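Local atomic coordinates of hypothetical methylmalonyl-CoA decarboxylase alpha subunit (Sulfolobus tokodaii, PDB entry 1X0U), a protein that is probably the carboxyl transferase subunit of a larger multisubunit enzyme, built from two crotonase-type domains and found here as a six-chain assembly. Residues T67-D72 / R139-A144; D79-G84 / A112-R117; G177-P182 / M198-P203. All blocks are in the same frame, centred on the assembly; numbering follows the deposited sequence.

Contact 1 (T67-D72 / R139-A144); sequences TEFGLD and RIQEGA
F69 and L71 of 67-72 press on the bent side chain of Q141, where two loops of a crotonase-type domain meet: 67-72 precedes strand 81-88, while the loop 139-144, with a 3-10 turn at 140-142, leads into helix 144-160. The backbones come nearest at F69 and Q141, whose CA atoms are 5.8 Å apart. CB of F69 reaches the methylene Q141 CG at 3.8 Å, while F69 CD1 approaches Q141 O. From the other residue, L71 CG lies 3.9 Å from Q141 CB, and the side chains of L71 and Q141 run at about a right angle. The contact is thus mainly aliphatic, made by CB and CG of Q141 and not by its side-chain amide. L71 CD1 touches R139 CD at 4.0 Å, beside the bend at chi3 (-67°) of the arginine. That bend leads the guanidinium into a polar cluster: R139 NH1 forms a salt bridge with D79 OD2, and R139 NE a hydrogen bond with S106 OG. L447 of the second subunit packs on F69 and I140. Within 139-144, R139 NH1 also makes a salt bridge with E142 OE2 at 3.0 Å, bent and 32° out of the guanidinium plane.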
loop_
_atom_site.group_PDB
_atom_site.type_symbol
_atom_site.label_atom_id
_atom_site.label_comp_id
_atom_site.label_asym_id
_atom_site.label_seq_id
_atom_site.Cartn_x
_atom_site.Cartn_y
_atom_site.Cartn_z
ATOM N N THR A 67 0.828 -15.674 45.479
ATOM C CA THR A 67 0.918 -15.732 46.933
ATOM C C THR A 67 0.591 -17.124 47.464
ATOM O O THR A 67 0.966 -17.475 48.586
ATOM C CB THR A 67 -0.057 -14.736 47.589
ATOM O OG1 THR A 67 -1.181 -15.455 48.114
ATOM C CG2 THR A 67 -0.557 -13.719 46.563
ATOM N N GLU A 68 -0.101 -17.910 46.648
ATOM C CA GLU A 68 -0.506 -19.253 47.030
ATOM C C GLU A 68 0.621 -20.279 47.033
ATOM O O GLU A 68 1.618 -20.132 46.331
ATOM C CB GLU A 68 -1.640 -19.707 46.115
ATOM C CG GLU A 68 -2.873 -18.822 46.224
ATOM C CD GLU A 68 -3.861 -19.041 45.100
ATOM O OE1 GLU A 68 -4.396 -20.164 44.982
ATOM O OE2 GLU A 68 -4.096 -18.083 44.330
ATOM N N PHE A 69 0.447 -21.320 47.843
ATOM C CA PHE A 69 1.419 -22.397 47.975
ATOM C C PHE A 69 2.814 -21.933 48.392
ATOM O O PHE A 69 3.819 -22.545 48.033
ATOM C CB PHE A 69 1.491 -23.210 46.678
ATOM C CG PHE A 69 0.209 -23.927 46.345
ATOM C CD1 PHE A 69 -0.865 -23.244 45.781
ATOM C CD2 PHE A 69 0.061 -25.280 46.633
ATOM C CE1 PHE A 69 -2.071 -23.899 45.508
ATOM C CE2 PHE A 69 -1.139 -25.943 46.366
ATOM C CZ PHE A 69 -2.206 -25.251 45.803
ATOM N N GLY A 70 2.863 -20.851 49.160
ATOM C CA GLY A 70 4.132 -20.349 49.651
ATOM C C GLY A 70 4.927 -19.468 48.715
ATOM O O GLY A 70 5.998 -18.985 49.085
ATOM N N LEU A 71 4.415 -19.244 47.508
ATOM C CA LEU A 71 5.120 -18.411 46.533
ATOM C C LEU A 71 5.413 -17.007 47.070
ATOM O O LEU A 71 6.223 -16.272 46.502
ATOM C CB LEU A 71 4.317 -18.318 45.230
ATOM C CG LEU A 71 4.342 -19.524 44.280
ATOM C CD1 LEU A 71 5.686 -19.615 43.588
ATOM C CD2 LEU A 71 4.050 -20.799 45.052
ATOM N N ASP A 72 4.753 -16.639 48.166
ATOM C CA ASP A 72 4.974 -15.329 48.774
ATOM C C ASP A 72 6.311 -15.311 49.515
ATOM O O ASP A 72 6.827 -14.246 49.864
ATOM C CB ASP A 72 3.841 -14.988 49.749
ATOM C CG ASP A 72 3.641 -16.053 50.812
ATOM O OD1 ASP A 72 2.778 -15.857 51.694
ATOM O OD2 ASP A 72 4.340 -17.087 50.767
ATOM N N ARG A 139 4.170 -23.915 36.251
ATOM C CA ARG A 139 4.350 -23.797 37.686
ATOM C C ARG A 139 2.967 -24.115 38.245
ATOM O O ARG A 139 2.066 -23.276 38.217
ATOM C CB ARG A 139 4.788 -22.384 38.087
ATOM C CG ARG A 139 5.235 -22.307 39.552
ATOM C CD ARG A 139 5.924 -21.008 39.870
ATOM N NE ARG A 139 7.206 -20.874 39.187
ATOM C CZ ARG A 139 7.842 -19.717 39.048
ATOM N NH1 ARG A 139 7.305 -18.614 39.543
ATOM N NH2 ARG A 139 9.004 -19.657 38.413
ATOM N N ILE A 140 2.797 -25.348 38.715
ATOM C CA ILE A 140 1.516 -25.782 39.245
ATOM C C ILE A 140 1.001 -24.811 40.308
ATOM O O ILE A 140 -0.188 -24.505 40.335
ATOM C CB ILE A 140 1.606 -27.231 39.813
ATOM C CG1 ILE A 140 2.033 -28.200 38.703
ATOM C CG2 ILE A 140 0.235 -27.698 40.312
ATOM C CD1 ILE A 140 3.422 -27.968 38.178
ATOM N N GLN A 141 1.900 -24.303 41.148
ATOM C CA GLN A 141 1.537 -23.357 42.210
ATOM C C GLN A 141 0.766 -22.114 41.737
ATOM O O GLN A 141 0.015 -21.507 42.513
ATOM C CB GLN A 141 2.788 -22.906 42.976
ATOM C CG GLN A 141 3.578 -24.031 43.641
ATOM C CD GLN A 141 4.763 -24.507 42.798
ATOM O OE1 GLN A 141 4.610 -24.878 41.633
ATOM N NE2 GLN A 141 5.948 -24.501 43.396
ATOM N N GLU A 142 0.942 -21.737 40.472
ATOM C CA GLU A 142 0.255 -20.564 39.932
ATOM C C GLU A 142 -1.004 -20.893 39.136
ATOM O O GLU A 142 -1.622 -20.021 38.533
ATOM C CB GLU A 142 1.231 -19.727 39.099
ATOM C CG GLU A 142 2.249 -18.989 39.966
ATOM C CD GLU A 142 3.157 -18.069 39.181
ATOM O OE1 GLU A 142 2.656 -17.333 38.302
ATOM O OE2 GLU A 142 4.373 -18.065 39.456
ATOM N N GLY A 143 -1.386 -22.165 39.155
ATOM C CA GLY A 143 -2.583 -22.614 38.468
ATOM C C GLY A 143 -2.811 -22.139 37.043
ATOM O O GLY A 143 -1.924 -22.241 36.186
ATOM N N ALA A 144 -4.007 -21.606 36.797
ATOM C CA ALA A 144 -4.404 -21.142 35.471
ATOM C C ALA A 144 -3.565 -19.998 34.901
ATOM O O ALA A 144 -3.458 -19.855 33.686
ATOM C CB ALA A 144 -5.864 -20.749 35.490
#

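Contact 2 (D79-G84 / A112-R117); sequences DGVVTG and ANKIVR
K114 on helix 109-125 packs against V81 and T83 of strand 81-88, and these three residues bury most of the surface between the segments. The lysine chain is extended at chi2, turns at chi3 (66°) and carries NZ to the strand backbone, where it donates to V81 O at 2.6 Å, nearly along the carbonyl axis (C=O...N angle 168°). G78 O is a second acceptor for the amino group, and a water 2.8 Å from K114 NZ accepts from it and also from T83 N. The buried amino group, presumably charged, is gripped by two carbonyls and one water. The methylenes of K114 pack on the way: V81 CG1 meets K114 CD at 3.9 Å, the two side chains sliding past each other in opposite directions. T83 OG1 stands 3.4 Å from K114 CE; T83 CG2 rests instead on the helix backbone, 3.6 Å from K114 O. V81 divides its methyls, for CG2 turns to the neighbouring helix residue and meets I115 CG1 at 3.9 Å. Y96 of strand 91-98 touches V81, T83 and I115, extending the packing to the next strand. Strand 81-84 and helix 112-117 run nearly parallel, their axes 8.1 Å apart at an angle of 21°. Such a helix laid along a face of the sheet belongs to the alpha/beta layering of the crotonase fold.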
loop_
_atom_site.group_PDB
_atom_site.type_symbol
_atom_site.label_atom_id
_atom_site.label_comp_id
_atom_site.label_asym_id
_atom_site.label_seq_id
_atom_site.Cartn_x
_atom_site.Cartn_y
_atom_site.Cartn_z
ATOM N N ASP A 79 12.550 -14.776 38.528
ATOM C CA ASP A 79 11.474 -15.763 38.462
ATOM C C ASP A 79 11.761 -17.026 37.644
ATOM O O ASP A 79 10.834 -17.668 37.152
ATOM C CB ASP A 79 10.196 -15.104 37.930
ATOM C CG ASP A 79 8.937 -15.900 38.264
ATOM O OD1 ASP A 79 7.972 -15.829 37.490
ATOM O OD2 ASP A 79 8.897 -16.586 39.303
ATOM N N GLY A 80 13.035 -17.379 37.486
ATOM C CA GLY A 80 13.376 -18.589 36.753
ATOM C C GLY A 80 13.840 -18.519 35.303
ATOM O O GLY A 80 14.046 -19.560 34.678
ATOM N N VAL A 81 14.017 -17.323 34.755
ATOM C CA VAL A 81 14.458 -17.218 33.370
ATOM C C VAL A 81 15.313 -15.969 33.142
ATOM O O VAL A 81 15.036 -14.905 33.690
ATOM C CB VAL A 81 13.221 -17.207 32.412
ATOM C CG1 VAL A 81 12.379 -15.961 32.657
ATOM C CG2 VAL A 81 13.665 -17.281 30.949
ATOM N N VAL A 82 16.378 -16.110 32.363
ATOM C CA VAL A 82 17.237 -14.976 32.057
ATOM C C VAL A 82 16.851 -14.548 30.649
ATOM O O VAL A 82 16.801 -15.376 29.726
ATOM C CB VAL A 82 18.742 -15.354 32.077
ATOM C CG1 VAL A 82 19.594 -14.105 31.880
ATOM C CG2 VAL A 82 19.100 -16.041 33.382
ATOM N N THR A 83 16.565 -13.262 30.489
ATOM C CA THR A 83 16.162 -12.727 29.200
ATOM C C THR A 83 16.931 -11.464 28.853
ATOM O O THR A 83 17.292 -10.674 29.720
ATOM C CB THR A 83 14.649 -12.402 29.181
ATOM O OG1 THR A 83 14.317 -11.613 30.333
ATOM C CG2 THR A 83 13.817 -13.675 29.190
ATOM N N GLY A 84 17.173 -11.291 27.563
ATOM C CA GLY A 84 17.901 -10.144 27.080
ATOM C C GLY A 84 18.427 -10.399 25.688
ATOM O O GLY A 84 17.927 -11.271 24.966
ATOM N N ALA A 112 6.897 -16.117 32.245
ATOM C CA ALA A 112 6.394 -16.068 30.878
ATOM C C ALA A 112 6.493 -14.665 30.273
ATOM O O ALA A 112 6.980 -14.500 29.150
ATOM C CB ALA A 112 4.955 -16.555 30.834
ATOM N N ASN A 113 6.042 -13.653 31.006
ATOM C CA ASN A 113 6.093 -12.286 30.483
ATOM C C ASN A 113 7.504 -11.803 30.139
ATOM O O ASN A 113 7.674 -10.981 29.235
ATOM C CB ASN A 113 5.415 -11.310 31.452
ATOM C CG ASN A 113 3.949 -11.645 31.667
ATOM O OD1 ASN A 113 3.270 -12.092 30.744
ATOM N ND2 ASN A 113 3.452 -11.428 32.882
ATOM N N LYS A 114 8.515 -12.299 30.850
ATOM C CA LYS A 114 9.889 -11.908 30.534
ATOM C C LYS A 114 10.251 -12.470 29.158
ATOM O O LYS A 114 10.878 -11.798 28.341
ATOM C CB LYS A 114 10.865 -12.443 31.577
ATOM C CG LYS A 114 10.716 -11.796 32.958
ATOM C CD LYS A 114 11.766 -12.321 33.931
ATOM C CE LYS A 114 13.171 -11.893 33.504
ATOM N NZ LYS A 114 14.235 -12.488 34.372
ATOM N N ILE A 115 9.846 -13.710 28.904
ATOM C CA ILE A 115 10.114 -14.335 27.620
ATOM C C ILE A 115 9.338 -13.585 26.531
ATOM O O ILE A 115 9.885 -13.269 25.478
ATOM C CB ILE A 115 9.703 -15.829 27.633
ATOM C CG1 ILE A 115 10.592 -16.600 28.609
ATOM C CG2 ILE A 115 9.830 -16.434 26.233
ATOM C CD1 ILE A 115 10.350 -18.111 28.599
ATOM N N VAL A 116 8.069 -13.296 26.804
ATOM C CA VAL A 116 7.197 -12.582 25.867
ATOM C C VAL A 116 7.814 -11.231 25.514
ATOM O O VAL A 116 7.827 -10.831 24.346
ATOM C CB VAL A 116 5.778 -12.355 26.486
ATOM C CG1 VAL A 116 4.975 -11.342 25.662
ATOM C CG2 VAL A 116 5.021 -13.673 26.552
ATOM N N ARG A 117 8.326 -10.537 26.530
ATOM C CA ARG A 117 8.943 -9.230 26.340
ATOM C C ARG A 117 10.176 -9.318 25.443
ATOM O O ARG A 117 10.443 -8.409 24.660
ATOM C CB ARG A 117 9.296 -8.624 27.706
ATOM C CG ARG A 117 10.333 -7.508 27.693
ATOM C CD ARG A 117 9.934 -6.300 26.864
ATOM N NE ARG A 117 8.788 -5.582 27.404
ATOM C CZ ARG A 117 8.420 -4.369 27.002
ATOM N NH1 ARG A 117 9.120 -3.752 26.059
ATOM N NH2 ARG A 117 7.349 -3.776 27.534
HETATM O O HOH W 1 16.342 -11.700 32.784
#

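Contact 3 (G177-P182 / M198-P203); sequences GAVYSP and MFVTGP
V179, just ahead of Y180 of helix 180-184, meets M198 of strand 197-199 and V200 just after it, and the apolar contacts are shared between its two methyls. V179 CG2 sits 3.5 Å from M198 CB, with M198 CG slightly farther off, and the two side chains cross at a slant. The other methyl, V179 CG1, faces V200 CG2 at 4.1 Å, these side chains meeting at about a right angle. The chi1 of V179, 129°, is away from the usual staggered values, and its CG1 and CG2 each face one partner. V179 CG2 also comes against the backbone, 3.6 Å from F199 N. A second kind of contact involves the ring of Y180. Its phenol end comes to V200, with Y180 OH 3.7 Å from CG2 and 4.0 Å from CG1 of V200, so the oxygen lies against both methyls. One face of this ring is covered by V179 CG1, 4.1 Å above the plane and over its centre; V179 CG1 therefore touches both the ring and V200 CG2. The polar bonds of M198 and V200 go outside: M198 O accepts from H225 NE2, and V200 N donates to E379 OE2 of the second subunit; I384 of that subunit packs on V179 and Y180. In the fold, the contact joins segment 177-182 to strand 197-199, which pairs in parallel with strand 173-175. M198 reaches strands 166-170 and 187-191 of the main sheet, Y180 leans on helix 144-160, and F199 packs against helix 216-220.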
loop_
_atom_site.group_PDB
_atom_site.type_symbol
_atom_site.label_atom_id
_atom_site.label_comp_id
_atom_site.label_asym_id
_atom_site.label_seq_id
_atom_site.Cartn_x
_atom_site.Cartn_y
_atom_site.Cartn_z
ATOM N N GLY A 177 2.831 -28.230 28.707
ATOM C CA GLY A 177 2.994 -27.003 27.942
ATOM C C GLY A 177 4.407 -26.534 27.633
ATOM O O GLY A 177 4.592 -25.725 26.737
ATOM N N ALA A 178 5.400 -27.029 28.367
ATOM C CA ALA A 178 6.799 -26.635 28.158
ATOM C C ALA A 178 7.288 -27.135 26.799
ATOM O O ALA A 178 8.332 -26.709 26.288
ATOM C CB ALA A 178 7.667 -27.224 29.266
ATOM N N VAL A 179 6.495 -28.037 26.229
ATOM C CA VAL A 179 6.770 -28.681 24.961
ATOM C C VAL A 179 6.327 -27.900 23.708
ATOM O O VAL A 179 6.958 -27.987 22.653
ATOM C CB VAL A 179 6.088 -30.085 24.973
ATOM C CG1 VAL A 179 5.244 -30.282 23.741
ATOM C CG2 VAL A 179 7.128 -31.167 25.116
ATOM N N TYR A 180 5.259 -27.126 23.831
ATOM C CA TYR A 180 4.707 -26.414 22.688
ATOM C C TYR A 180 5.399 -25.200 22.081
ATOM O O TYR A 180 5.364 -25.045 20.860
ATOM C CB TYR A 180 3.243 -26.097 22.966
ATOM C CG TYR A 180 2.382 -27.326 22.865
ATOM C CD1 TYR A 180 1.596 -27.742 23.932
ATOM C CD2 TYR A 180 2.361 -28.087 21.692
ATOM C CE1 TYR A 180 0.802 -28.891 23.842
ATOM C CE2 TYR A 180 1.575 -29.235 21.588
ATOM C CZ TYR A 180 0.794 -29.632 22.665
ATOM O OH TYR A 180 -0.009 -30.747 22.552
ATOM N N SER A 181 6.003 -24.330 22.888
ATOM C CA SER A 181 6.691 -23.190 22.303
ATOM C C SER A 181 7.809 -23.726 21.376
ATOM O O SER A 181 8.003 -23.228 20.266
ATOM C CB SER A 181 7.272 -22.282 23.393
ATOM O OG SER A 181 7.826 -21.098 22.834
ATOM N N PRO A 182 8.568 -24.735 21.831
ATOM C CA PRO A 182 9.630 -25.282 20.984
ATOM C C PRO A 182 9.065 -25.829 19.664
ATOM O O PRO A 182 9.666 -25.667 18.599
ATOM C CB PRO A 182 10.231 -26.374 21.863
ATOM C CG PRO A 182 10.122 -25.768 23.233
ATOM C CD PRO A 182 8.712 -25.218 23.220
ATOM N N MET A 198 11.276 -34.677 26.303
ATOM C CA MET A 198 10.091 -33.857 26.174
ATOM C C MET A 198 8.904 -34.679 25.731
ATOM O O MET A 198 9.012 -35.549 24.865
ATOM C CB MET A 198 10.329 -32.632 25.260
ATOM C CG MET A 198 10.644 -32.836 23.793
ATOM S SD MET A 198 10.993 -31.199 23.007
ATOM C CE MET A 198 12.569 -31.402 22.418
ATOM N N PHE A 199 7.779 -34.442 26.393
ATOM C CA PHE A 199 6.540 -35.137 26.091
ATOM C C PHE A 199 5.366 -34.307 26.592
ATOM O O PHE A 199 5.513 -33.530 27.529
ATOM C CB PHE A 199 6.526 -36.542 26.717
ATOM C CG PHE A 199 7.086 -36.611 28.115
ATOM C CD1 PHE A 199 8.272 -37.296 28.365
ATOM C CD2 PHE A 199 6.421 -36.023 29.185
ATOM C CE1 PHE A 199 8.787 -37.398 29.660
ATOM C CE2 PHE A 199 6.926 -36.118 30.483
ATOM C CZ PHE A 199 8.113 -36.808 30.722
ATOM N N VAL A 200 4.213 -34.447 25.945
ATOM C CA VAL A 200 3.022 -33.691 26.337
ATOM C C VAL A 200 2.491 -34.200 27.673
ATOM O O VAL A 200 2.216 -33.416 28.583
ATOM C CB VAL A 200 1.910 -33.809 25.265
ATOM C CG1 VAL A 200 0.665 -33.065 25.717
ATOM C CG2 VAL A 200 2.411 -33.244 23.938
ATOM N N THR A 201 2.362 -35.520 27.775
ATOM C CA THR A 201 1.871 -36.171 28.981
ATOM C C THR A 201 2.950 -37.080 29.563
ATOM O O THR A 201 3.520 -37.912 28.861
ATOM C CB THR A 201 0.636 -37.031 28.682
ATOM O OG1 THR A 201 -0.344 -36.241 27.999
ATOM C CG2 THR A 201 0.042 -37.566 29.973
ATOM N N GLY A 202 3.222 -36.920 30.852
ATOM C CA GLY A 202 4.237 -37.732 31.495
ATOM C C GLY A 202 3.900 -39.208 31.587
ATOM O O GLY A 202 2.756 -39.602 31.343
ATOM N N PRO A 203 4.889 -40.056 31.940
ATOM C CA PRO A 203 4.737 -41.510 32.078
ATOM C C PRO A 203 3.758 -41.896 33.192
ATOM O O PRO A 203 2.994 -42.859 33.064
ATOM C CB PRO A 203 6.161 -41.981 32.391
ATOM C CG PRO A 203 7.017 -40.953 31.720
ATOM C CD PRO A 203 6.306 -39.671 32.080
#

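In the fold
Contact 2 is wholly buried and joins a strand of the main sheet to helix 109-125; contact 3, mostly buried, links a short helix to a strand of the small two-stranded sheet, and contact 1 is a partly buried meeting of loops. Contacts 1 and 2 touch directly through the R139-D79 salt bridge, 2.6 Å from NH1 to OD2, whereas contact 3 stays about 8 Å and 6 Å from them between nearest atoms. Across their segments contacts 1 and 3 are mainly apolar, and both adjoin the second subunit; contact 2 alone bonds across, with a buried lysine. Helix 144-160 relates contacts 1 and 3: it follows 139-144 and packs on Y180.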